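Local coordinates for putative pectin lyase (Geobacillus virus E2, PDB 7CHU), which is the tailspike protein of a deep-sea thermophilic bacteriophage, and probably recognises and perhaps cleaves polysaccharide on the surface of its Geobacillus host, at the interface of chains A and B. Numbering follows the deposited sequence. Chains: chain A/B, Putative pectin lyase.

Contact 1: the interface of chains A and B. Residues chain A 396, 404-406, 411; chain B 385, 399, 402, 404.
A:Lys396 and B:Trp399 meet in a mainly apolar interface between two subunits of the tailspike, where side chains of neighbouring chains pack together and probably help hold the three-chain spike together. The protein carries a pectate lyase-like region, a family with a right-handed parallel beta-helix. At this contact, strands 402-407 of both chains take part, with strand 410-415 of chain A and strand 398-399 of chain B. B:Trp399 reaches across with its indole, and 74 Å² of the residue is hidden by chain A. A:Lys396 lies over one indole face with its aliphatic chain. A:Lys396 CG sits 3.5 Å from the centroid of the B:Trp399 six-membered ring, and CE lies over the five-membered ring. Both are CH-pi contacts. The lysine chain bends at chi2 (-58°), which lets it run along the face. The opposite face is backed by CB of B:Ser402. The ring is thus held between the lysine of chain A and the serine of its own chain. A:Ile404 comes to the ring edge in plane, its CG2 3.8 Å from B:Trp399 CH2. A:Leu411 CD1 touches B:Trp399 CH2 at 3.6 Å. B:Trp399 CZ2 lies 3.4 Å from the backbone O of A:Leu405. CB of A:Asp406 packs near B:Trp399 NE1, with the carboxylate plane turned 37° from the ring. A:Ile404 CD1 and B:Ile404 CD1 meet tip to tip at 3.7 Å. A:Leu411 CB rests against B:Ser402 CB at 3.9 Å.

Contact 2: the interface of chains A and B. Residues chain A 479-481; chain B 491-495.
A:Thr481 pairs with B:Ser494 where strand 480-481 of chain A and strand 494-498 of chain B form an antiparallel beta bridge between chains. This intermolecular sheet contact lies near the C-terminal end of the three-chain spike of the deposited assembly. From CB, the threonine side chain forks. A:Thr481 CB itself lies 3.8 Å from OG of B:Ser494. The OG1 branch of A:Thr481, anti to the carbonyl carbon (chi1 -63°), points at the serine and makes a hydrogen bond of 2.8 Å to B:Ser494 OG. OG1 also bonds to water 1, which reaches N of B:Leu491 at 3.0 Å in a nearly straight bond. The water touches B:Ser494 OG as well, so the two hydroxyls and the water form a small closed ring of polar contacts. The CG2 branch of A:Thr481 turns the other way and rests against the backbone O of B:Asn492 at 3.4 Å. B:Ser494 OG is positioned from its own chain, since it donates to O of B:Leu491 from above the carbonyl plane. Next along the bridge, A:Ile480 and B:Leu495 exchange two backbone bonds. B:Leu495 N donates to A:Ile480 O at 2.8 Å, and A:Ile480 N donates to B:Leu495 O at 3.1 Å. A:Pro479 CB packs beside CB of B:Ser494.

Contact 3: the interface of chains A and B. Residues chain A 409-411, 438-440; chain B 402, 415, 434.
B:Gln415 pushes its side chain from strand 410-415 of one tailspike subunit against A:Gly409, A:Leu411, A:Ile438 and A:Asp440 of the next. It hides 75 Å² there. CG stands anti to the backbone N (chi1 -176°), and the chain then bends at chi2 (65°), carrying the amide towards the aspartate. The amide and the A:Asp440 carboxylate stand nearly upright to each other, their planes 74° apart. B:Gln415 NE2 donates to A:Asp440 OD2 at 3.0 Å. The aspartate oxygen is met from above its carboxylate plane, while it lies close to the plane of the amide. The other end of the amide is fixed within chain B. OG of B:Ser402 donates to B:Gln415 OE1 at 2.7 Å, in the carbonyl plane and on a lone pair. Gripped at both ends, the amide has its rotation set, with NE2 turned to the aspartate. OE1 also lies near the backbone N of A:Leu411. Behind the amide, the aliphatic parts pack. The side chains of A:Ile438 and B:Gln415 slide past each other in opposite directions, with A:Ile438 CG2 3.7 Å from B:Gln415 CB. CB of A:Asp440 also touches B:Gln415 CG. B:Phe434 flanks the patch from strand 433-438, with its CB and ring carbon CD2 both close to the backbone O of A:Ala439. There the ring carbon CD2 of B:Phe434 lies 3.4 Å from O of A:Ala439.

Contact 4: the interface of chains A and B. Residues chain A 143, 205, 226; chain B 107, 171.
A:Ser143 and A:Arg205 grip B:Asn107 from two sides, in a mixed polar and aromatic contact between tailspike subunits. Chain A gives strands 202-205 and 226-228 of its pectate lyase-like region, and chain B gives loop residues. Hydrogen bonds cross directly from A:Ser143 and A:Arg205. A:Ser143 OG donates to the backbone O of B:Asn107 at 2.7 Å, from above the carbonyl plane. A:Arg205 NH1 donates to the side-chain OD1 of B:Asn107 at 2.8 Å. That bond is bent, 122° at the hydrogen, and also comes from above the amide carbonyl plane. The two side chains approach from opposite directions, with guanidinium and amide planes 39° apart. The bend at chi3 (73°) of the arginine brings its guanidinium edge to the asparagine. A water bridge adds to this pair. Water 2 lies at the guanidinium edge and joins A:Arg205 NH2, at 2.9 Å, to B:Asn107 ND2, at 2.8 Å. Both ends of the amide are therefore tied to one guanidinium, which probably helps set how the amide is turned. Packing adds to these bonds. A:Tyr226 supports the arginine from within chain A, its ring carbon CE2 3.4 Å above the A:Arg205 guanidinium plane and offset toward the rim. The side chains of A:Tyr226 and B:Phe171 cross at about a right angle, A:Tyr226 CE2 lying 4.0 Å from B:Phe171 CZ. A:Ser143 CB packs on another part of that ring, 3.4 Å from CD2 of B:Phe171.

Contact 1: the interface of chains A and B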
loop_
_atom_site.group_PDB
_atom_site.type_symbol
_atom_site.label_atom_id
_atom_site.label_comp_id
_atom_site.label_asym_id
_atom_site.label_seq_id
_atom_site.Cartn_x
_atom_site.Cartn_y
_atom_site.Cartn_z
ATOM N N LYS A 396 17.261 19.881 1.227
ATOM C CA LYS A 396 16.986 18.446 1.159
ATOM C C LYS A 396 16.538 17.855 2.481
ATOM O O LYS A 396 15.622 17.039 2.499
ATOM C CB LYS A 396 18.215 17.661 0.686
ATOM C CG LYS A 396 18.956 18.284 -0.511
ATOM C CD LYS A 396 18.047 18.455 -1.728
ATOM C CE LYS A 396 18.845 18.939 -2.945
ATOM N NZ LYS A 396 17.940 19.397 -4.028
ATOM N N ILE A 404 19.951 21.093 5.732
ATOM C CA ILE A 404 20.984 20.459 4.913
ATOM C C ILE A 404 20.572 20.691 3.470
ATOM O O ILE A 404 19.473 20.294 3.059
ATOM C CB ILE A 404 21.125 18.958 5.217
ATOM C CG1 ILE A 404 21.513 18.752 6.688
ATOM C CG2 ILE A 404 22.158 18.319 4.291
ATOM C CD1 ILE A 404 21.661 17.333 7.075
ATOM N N LEU A 405 21.439 21.314 2.690
ATOM C CA LEU A 405 21.009 21.777 1.384
ATOM C C LEU A 405 22.148 21.729 0.376
ATOM O O LEU A 405 23.328 21.543 0.708
ATOM C CB LEU A 405 20.430 23.196 1.482
ATOM C CG LEU A 405 21.475 24.309 1.681
ATOM C CD1 LEU A 405 20.983 25.595 1.018
ATOM C CD2 LEU A 405 21.793 24.498 3.168
ATOM N N ASP A 406 21.744 21.836 -0.878
ATOM C CA ASP A 406 22.637 22.053 -2.007
ATOM C C ASP A 406 22.867 23.558 -2.115
ATOM O O ASP A 406 21.927 24.311 -2.383
ATOM C CB ASP A 406 21.991 21.493 -3.274
ATOM C CG ASP A 406 22.838 21.701 -4.525
ATOM O OD1 ASP A 406 23.919 22.341 -4.457
ATOM O OD2 ASP A 406 22.409 21.212 -5.589
ATOM N N LEU A 411 27.860 20.809 -0.535
ATOM C CA LEU A 411 27.098 20.244 0.581
ATOM C C LEU A 411 27.099 21.265 1.711
ATOM O O LEU A 411 28.167 21.704 2.157
ATOM C CB LEU A 411 27.691 18.916 1.047
ATOM C CG LEU A 411 27.230 18.332 2.388
ATOM C CD1 LEU A 411 25.714 18.147 2.421
ATOM C CD2 LEU A 411 27.942 17.020 2.679
ATOM N N PHE B 385 18.498 11.047 -5.320
ATOM C CA PHE B 385 18.472 11.254 -3.879
ATOM C C PHE B 385 18.383 9.918 -3.168
ATOM O O PHE B 385 17.632 9.030 -3.594
ATOM C CB PHE B 385 17.281 12.137 -3.504
ATOM C CG PHE B 385 17.201 12.492 -2.033
ATOM C CD1 PHE B 385 18.111 13.368 -1.461
ATOM C CD2 PHE B 385 16.194 11.959 -1.233
ATOM C CE1 PHE B 385 18.030 13.701 -0.110
ATOM C CE2 PHE B 385 16.103 12.289 0.110
ATOM C CZ PHE B 385 17.013 13.169 0.670
ATOM N N TRP B 399 22.827 13.202 -2.308
ATOM C CA TRP B 399 22.288 13.528 -3.613
ATOM C C TRP B 399 23.469 13.925 -4.480
ATOM O O TRP B 399 24.420 14.556 -4.002
ATOM C CB TRP B 399 21.236 14.646 -3.559
ATOM C CG TRP B 399 21.807 15.963 -3.095
ATOM C CD1 TRP B 399 22.279 16.978 -3.883
ATOM C CD2 TRP B 399 21.989 16.388 -1.734
ATOM N NE1 TRP B 399 22.741 18.008 -3.090
ATOM C CE2 TRP B 399 22.583 17.665 -1.770
ATOM C CE3 TRP B 399 21.694 15.815 -0.489
ATOM C CZ2 TRP B 399 22.873 18.392 -0.608
ATOM C CZ3 TRP B 399 22.006 16.524 0.670
ATOM C CH2 TRP B 399 22.587 17.804 0.599
ATOM N N SER B 402 27.137 14.810 -2.989
ATOM C CA SER B 402 27.120 15.338 -1.634
ATOM C C SER B 402 26.667 14.217 -0.708
ATOM O O SER B 402 25.569 13.679 -0.894
ATOM C CB SER B 402 26.151 16.517 -1.542
ATOM O OG SER B 402 26.458 17.528 -2.491
ATOM N N ILE B 404 26.338 12.256 3.267
ATOM C CA ILE B 404 26.465 12.039 4.702
ATOM C C ILE B 404 26.716 10.548 4.881
ATOM O O ILE B 404 25.907 9.718 4.436
ATOM C CB ILE B 404 25.220 12.524 5.459
ATOM C CG1 ILE B 404 25.022 14.011 5.165
ATOM C CG2 ILE B 404 25.354 12.233 6.945
ATOM C CD1 ILE B 404 23.823 14.610 5.782
#

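Contact 2: the interface of chains A and B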
loop_
_atom_site.group_PDB
_atom_site.type_symbol
_atom_site.label_atom_id
_atom_site.label_comp_id
_atom_site.label_asym_id
_atom_site.label_seq_id
_atom_site.Cartn_x
_atom_site.Cartn_y
_atom_site.Cartn_z
ATOM N N PRO A 479 40.159 38.018 12.170
ATOM C CA PRO A 479 41.323 37.733 13.018
ATOM C C PRO A 479 41.181 36.437 13.807
ATOM O O PRO A 479 40.084 35.930 14.041
ATOM C CB PRO A 479 41.367 38.938 13.968
ATOM C CG PRO A 479 40.624 40.014 13.253
ATOM C CD PRO A 479 39.534 39.303 12.521
ATOM N N ILE A 480 42.320 35.945 14.274
ATOM C CA ILE A 480 42.375 34.874 15.258
ATOM C C ILE A 480 42.421 35.537 16.621
ATOM O O ILE A 480 43.370 36.260 16.934
ATOM C CB ILE A 480 43.594 33.967 15.054
ATOM C CG1 ILE A 480 43.579 33.383 13.641
ATOM C CG2 ILE A 480 43.602 32.872 16.129
ATOM C CD1 ILE A 480 44.729 32.476 13.332
ATOM N N THR A 481 41.410 35.287 17.434
ATOM C CA THR A 481 41.211 35.980 18.705
ATOM C C THR A 481 41.312 34.942 19.811
ATOM O O THR A 481 40.395 34.123 19.972
ATOM C CB THR A 481 39.857 36.687 18.741
ATOM O OG1 THR A 481 39.806 37.691 17.718
ATOM C CG2 THR A 481 39.632 37.343 20.096
ATOM N N LEU B 491 39.336 42.489 17.538
ATOM C CA LEU B 491 39.096 42.455 18.977
ATOM C C LEU B 491 40.415 42.350 19.739
ATOM O O LEU B 491 41.471 42.077 19.168
ATOM C CB LEU B 491 38.212 41.269 19.333
ATOM C CG LEU B 491 36.836 41.270 18.681
ATOM C CD1 LEU B 491 36.239 39.872 18.760
ATOM C CD2 LEU B 491 35.934 42.291 19.361
ATOM N N ASN B 492 40.348 42.529 21.050
ATOM C CA ASN B 492 41.527 42.309 21.874
ATOM C C ASN B 492 41.992 40.859 21.789
ATOM O O ASN B 492 41.191 39.935 21.595
ATOM C CB ASN B 492 41.241 42.667 23.330
ATOM C CG ASN B 492 41.076 44.156 23.529
ATOM O OD1 ASN B 492 41.107 44.925 22.571
ATOM N ND2 ASN B 492 40.895 44.572 24.775
ATOM N N ASN B 493 43.310 40.671 21.945
ATOM C CA ASN B 493 43.962 39.355 21.855
ATOM C C ASN B 493 43.837 38.758 20.457
ATOM O O ASN B 493 43.593 37.552 20.295
ATOM C CB ASN B 493 43.400 38.391 22.908
ATOM C CG ASN B 493 43.733 38.819 24.303
ATOM O OD1 ASN B 493 44.897 39.047 24.620
ATOM N ND2 ASN B 493 42.717 38.982 25.139
ATOM N N SER B 494 44.024 39.593 19.437
ATOM C CA SER B 494 43.832 39.201 18.046
ATOM C C SER B 494 45.164 39.226 17.309
ATOM O O SER B 494 45.848 40.253 17.298
ATOM C CB SER B 494 42.863 40.139 17.323
ATOM O OG SER B 494 41.533 39.916 17.732
ATOM N N LEU B 495 45.493 38.114 16.661
ATOM C CA LEU B 495 46.562 38.020 15.674
ATOM C C LEU B 495 45.955 38.220 14.286
ATOM O O LEU B 495 44.917 37.618 13.976
ATOM C CB LEU B 495 47.237 36.651 15.777
ATOM C CG LEU B 495 48.510 36.374 14.996
ATOM C CD1 LEU B 495 49.600 37.286 15.553
ATOM C CD2 LEU B 495 48.889 34.912 15.118
HETATM O O HOH W 1 38.758 39.867 16.126
#

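Contact 3: the interface of chains A and B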
loop_
_atom_site.group_PDB
_atom_site.type_symbol
_atom_site.label_atom_id
_atom_site.label_comp_id
_atom_site.label_asym_id
_atom_site.label_seq_id
_atom_site.Cartn_x
_atom_site.Cartn_y
_atom_site.Cartn_z
ATOM N N GLY A 409 25.962 23.627 -5.638
ATOM C CA GLY A 409 26.812 22.471 -5.870
ATOM C C GLY A 409 27.622 22.026 -4.676
ATOM O O GLY A 409 28.326 21.019 -4.764
ATOM N N ARG A 410 27.545 22.742 -3.565
ATOM C CA ARG A 410 28.237 22.374 -2.348
ATOM C C ARG A 410 27.291 21.653 -1.390
ATOM O O ARG A 410 26.073 21.867 -1.407
ATOM C CB ARG A 410 28.819 23.622 -1.685
ATOM C CG ARG A 410 29.620 24.564 -2.638
ATOM C CD ARG A 410 29.867 25.915 -1.954
ATOM N NE ARG A 410 30.581 26.865 -2.805
ATOM C CZ ARG A 410 30.011 27.641 -3.730
ATOM N NH1 ARG A 410 28.697 27.591 -3.950
ATOM N NH2 ARG A 410 30.767 28.472 -4.454
ATOM N N LEU A 411 27.860 20.809 -0.535
ATOM C CA LEU A 411 27.098 20.244 0.581
ATOM C C LEU A 411 27.099 21.265 1.711
ATOM O O LEU A 411 28.167 21.704 2.157
ATOM C CB LEU A 411 27.691 18.916 1.047
ATOM C CG LEU A 411 27.230 18.332 2.388
ATOM C CD1 LEU A 411 25.714 18.147 2.421
ATOM C CD2 LEU A 411 27.942 17.020 2.679
ATOM N N ILE A 438 30.604 22.828 1.904
ATOM C CA ILE A 438 31.711 21.940 1.552
ATOM C C ILE A 438 31.735 21.797 0.033
ATOM O O ILE A 438 30.815 21.228 -0.557
ATOM C CB ILE A 438 31.563 20.581 2.248
ATOM C CG1 ILE A 438 31.477 20.778 3.772
ATOM C CG2 ILE A 438 32.672 19.626 1.858
ATOM C CD1 ILE A 438 30.996 19.509 4.483
ATOM N N ALA A 439 32.781 22.327 -0.607
ATOM C CA ALA A 439 32.859 22.398 -2.056
ATOM C C ALA A 439 33.709 21.261 -2.602
ATOM O O ALA A 439 34.342 20.512 -1.857
ATOM C CB ALA A 439 33.433 23.748 -2.493
ATOM N N ASP A 440 33.677 21.098 -3.919
ATOM C CA ASP A 440 34.624 20.220 -4.604
ATOM C C ASP A 440 35.479 21.023 -5.586
ATOM O O ASP A 440 35.715 20.618 -6.730
ATOM C CB ASP A 440 33.939 19.017 -5.270
ATOM C CG ASP A 440 32.725 19.374 -6.114
ATOM O OD1 ASP A 440 32.690 20.487 -6.680
ATOM O OD2 ASP A 440 31.800 18.515 -6.216
ATOM N N SER B 402 27.137 14.810 -2.989
ATOM C CA SER B 402 27.120 15.338 -1.634
ATOM C C SER B 402 26.667 14.217 -0.708
ATOM O O SER B 402 25.569 13.679 -0.894
ATOM C CB SER B 402 26.151 16.517 -1.542
ATOM O OG SER B 402 26.458 17.528 -2.491
ATOM N N GLN B 415 32.089 15.883 0.194
ATOM C CA GLN B 415 31.764 16.345 -1.154
ATOM C C GLN B 415 32.734 15.717 -2.153
ATOM O O GLN B 415 33.954 15.922 -2.067
ATOM C CB GLN B 415 31.809 17.874 -1.250
ATOM C CG GLN B 415 31.386 18.430 -2.622
ATOM C CD GLN B 415 29.919 18.148 -2.972
ATOM O OE1 GLN B 415 29.039 18.202 -2.116
ATOM N NE2 GLN B 415 29.660 17.849 -4.237
ATOM N N PHE B 434 36.482 17.371 -0.671
ATOM C CA PHE B 434 36.634 17.954 0.652
ATOM C C PHE B 434 35.609 17.353 1.602
ATOM O O PHE B 434 34.563 16.861 1.183
ATOM C CB PHE B 434 36.502 19.476 0.606
ATOM C CG PHE B 434 37.703 20.128 0.003
ATOM C CD1 PHE B 434 38.845 20.294 0.751
ATOM C CD2 PHE B 434 37.711 20.499 -1.330
ATOM C CE1 PHE B 434 39.982 20.863 0.177
ATOM C CE2 PHE B 434 38.849 21.045 -1.906
ATOM C CZ PHE B 434 39.970 21.233 -1.156
#

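Contact 4: the interface of chains A and B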
loop_
_atom_site.group_PDB
_atom_site.type_symbol
_atom_site.label_atom_id
_atom_site.label_comp_id
_atom_site.label_asym_id
_atom_site.label_seq_id
_atom_site.Cartn_x
_atom_site.Cartn_y
_atom_site.Cartn_z
ATOM N N SER A 143 -19.988 0.477 -12.813
ATOM C CA SER A 143 -20.858 1.193 -13.742
ATOM C C SER A 143 -22.045 0.367 -14.203
ATOM O O SER A 143 -23.068 0.949 -14.599
ATOM C CB SER A 143 -20.042 1.649 -14.966
ATOM O OG SER A 143 -20.756 2.503 -15.849
ATOM N N ARG A 205 -20.387 10.266 -8.733
ATOM C CA ARG A 205 -20.030 11.169 -9.812
ATOM C C ARG A 205 -21.184 12.114 -10.111
ATOM O O ARG A 205 -22.350 11.736 -10.010
ATOM C CB ARG A 205 -19.641 10.393 -11.081
ATOM C CG ARG A 205 -18.487 9.394 -10.883
ATOM C CD ARG A 205 -18.169 8.623 -12.175
ATOM N NE ARG A 205 -17.486 9.491 -13.128
ATOM C CZ ARG A 205 -17.405 9.273 -14.437
ATOM N NH1 ARG A 205 -17.970 8.191 -14.978
ATOM N NH2 ARG A 205 -16.746 10.145 -15.203
ATOM N N TYR A 226 -14.100 5.713 -6.822
ATOM C CA TYR A 226 -13.963 6.590 -7.986
ATOM C C TYR A 226 -14.880 7.795 -7.756
ATOM O O TYR A 226 -16.099 7.639 -7.639
ATOM C CB TYR A 226 -14.346 5.829 -9.247
ATOM C CG TYR A 226 -14.183 6.529 -10.567
ATOM C CD1 TYR A 226 -13.061 7.302 -10.844
ATOM C CD2 TYR A 226 -15.141 6.372 -11.565
ATOM C CE1 TYR A 226 -12.895 7.920 -12.090
ATOM C CE2 TYR A 226 -14.991 6.980 -12.802
ATOM C CZ TYR A 226 -13.864 7.755 -13.064
ATOM O OH TYR A 226 -13.719 8.365 -14.299
ATOM N N ASN B 107 -18.297 4.539 -20.418
ATOM C CA ASN B 107 -18.940 4.235 -19.140
ATOM C C ASN B 107 -20.009 3.151 -19.285
ATOM O O ASN B 107 -20.135 2.269 -18.422
ATOM C CB ASN B 107 -19.543 5.508 -18.543
ATOM C CG ASN B 107 -18.501 6.388 -17.890
ATOM O OD1 ASN B 107 -17.966 6.046 -16.836
ATOM N ND2 ASN B 107 -18.195 7.521 -18.516
ATOM N N PHE B 171 -14.092 -0.456 -16.701
ATOM C CA PHE B 171 -14.635 -1.251 -15.598
ATOM C C PHE B 171 -14.682 -2.737 -15.939
ATOM O O PHE B 171 -15.656 -3.429 -15.631
ATOM C CB PHE B 171 -16.025 -0.760 -15.174
ATOM C CG PHE B 171 -16.090 0.726 -14.883
ATOM C CD1 PHE B 171 -15.502 1.252 -13.740
ATOM C CD2 PHE B 171 -16.736 1.585 -15.753
ATOM C CE1 PHE B 171 -15.561 2.612 -13.463
ATOM C CE2 PHE B 171 -16.794 2.967 -15.491
ATOM C CZ PHE B 171 -16.216 3.472 -14.332
HETATM O O HOH W 2 -16.534 9.738 -18.024
#

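The four contacts are strung along the length of the spike. Contact 1 and contact 3 are neighbours, about 9 Å between the centres of their C-alpha atoms, and share A:Leu411 and B:Ser402. Together they make a continuous patch, mainly apolar in contact 1 and more polar in contact 3. Contact 2 lies about 34 Å from contact 1 towards the C-terminal end, and contact 4 about 44 Å from contact 1, measured between the same centres. Contacts 2 and 4 are about 76 Å apart. Chains A and B are thus joined at widely spaced points, which probably steadies the elongated three-chain assembly.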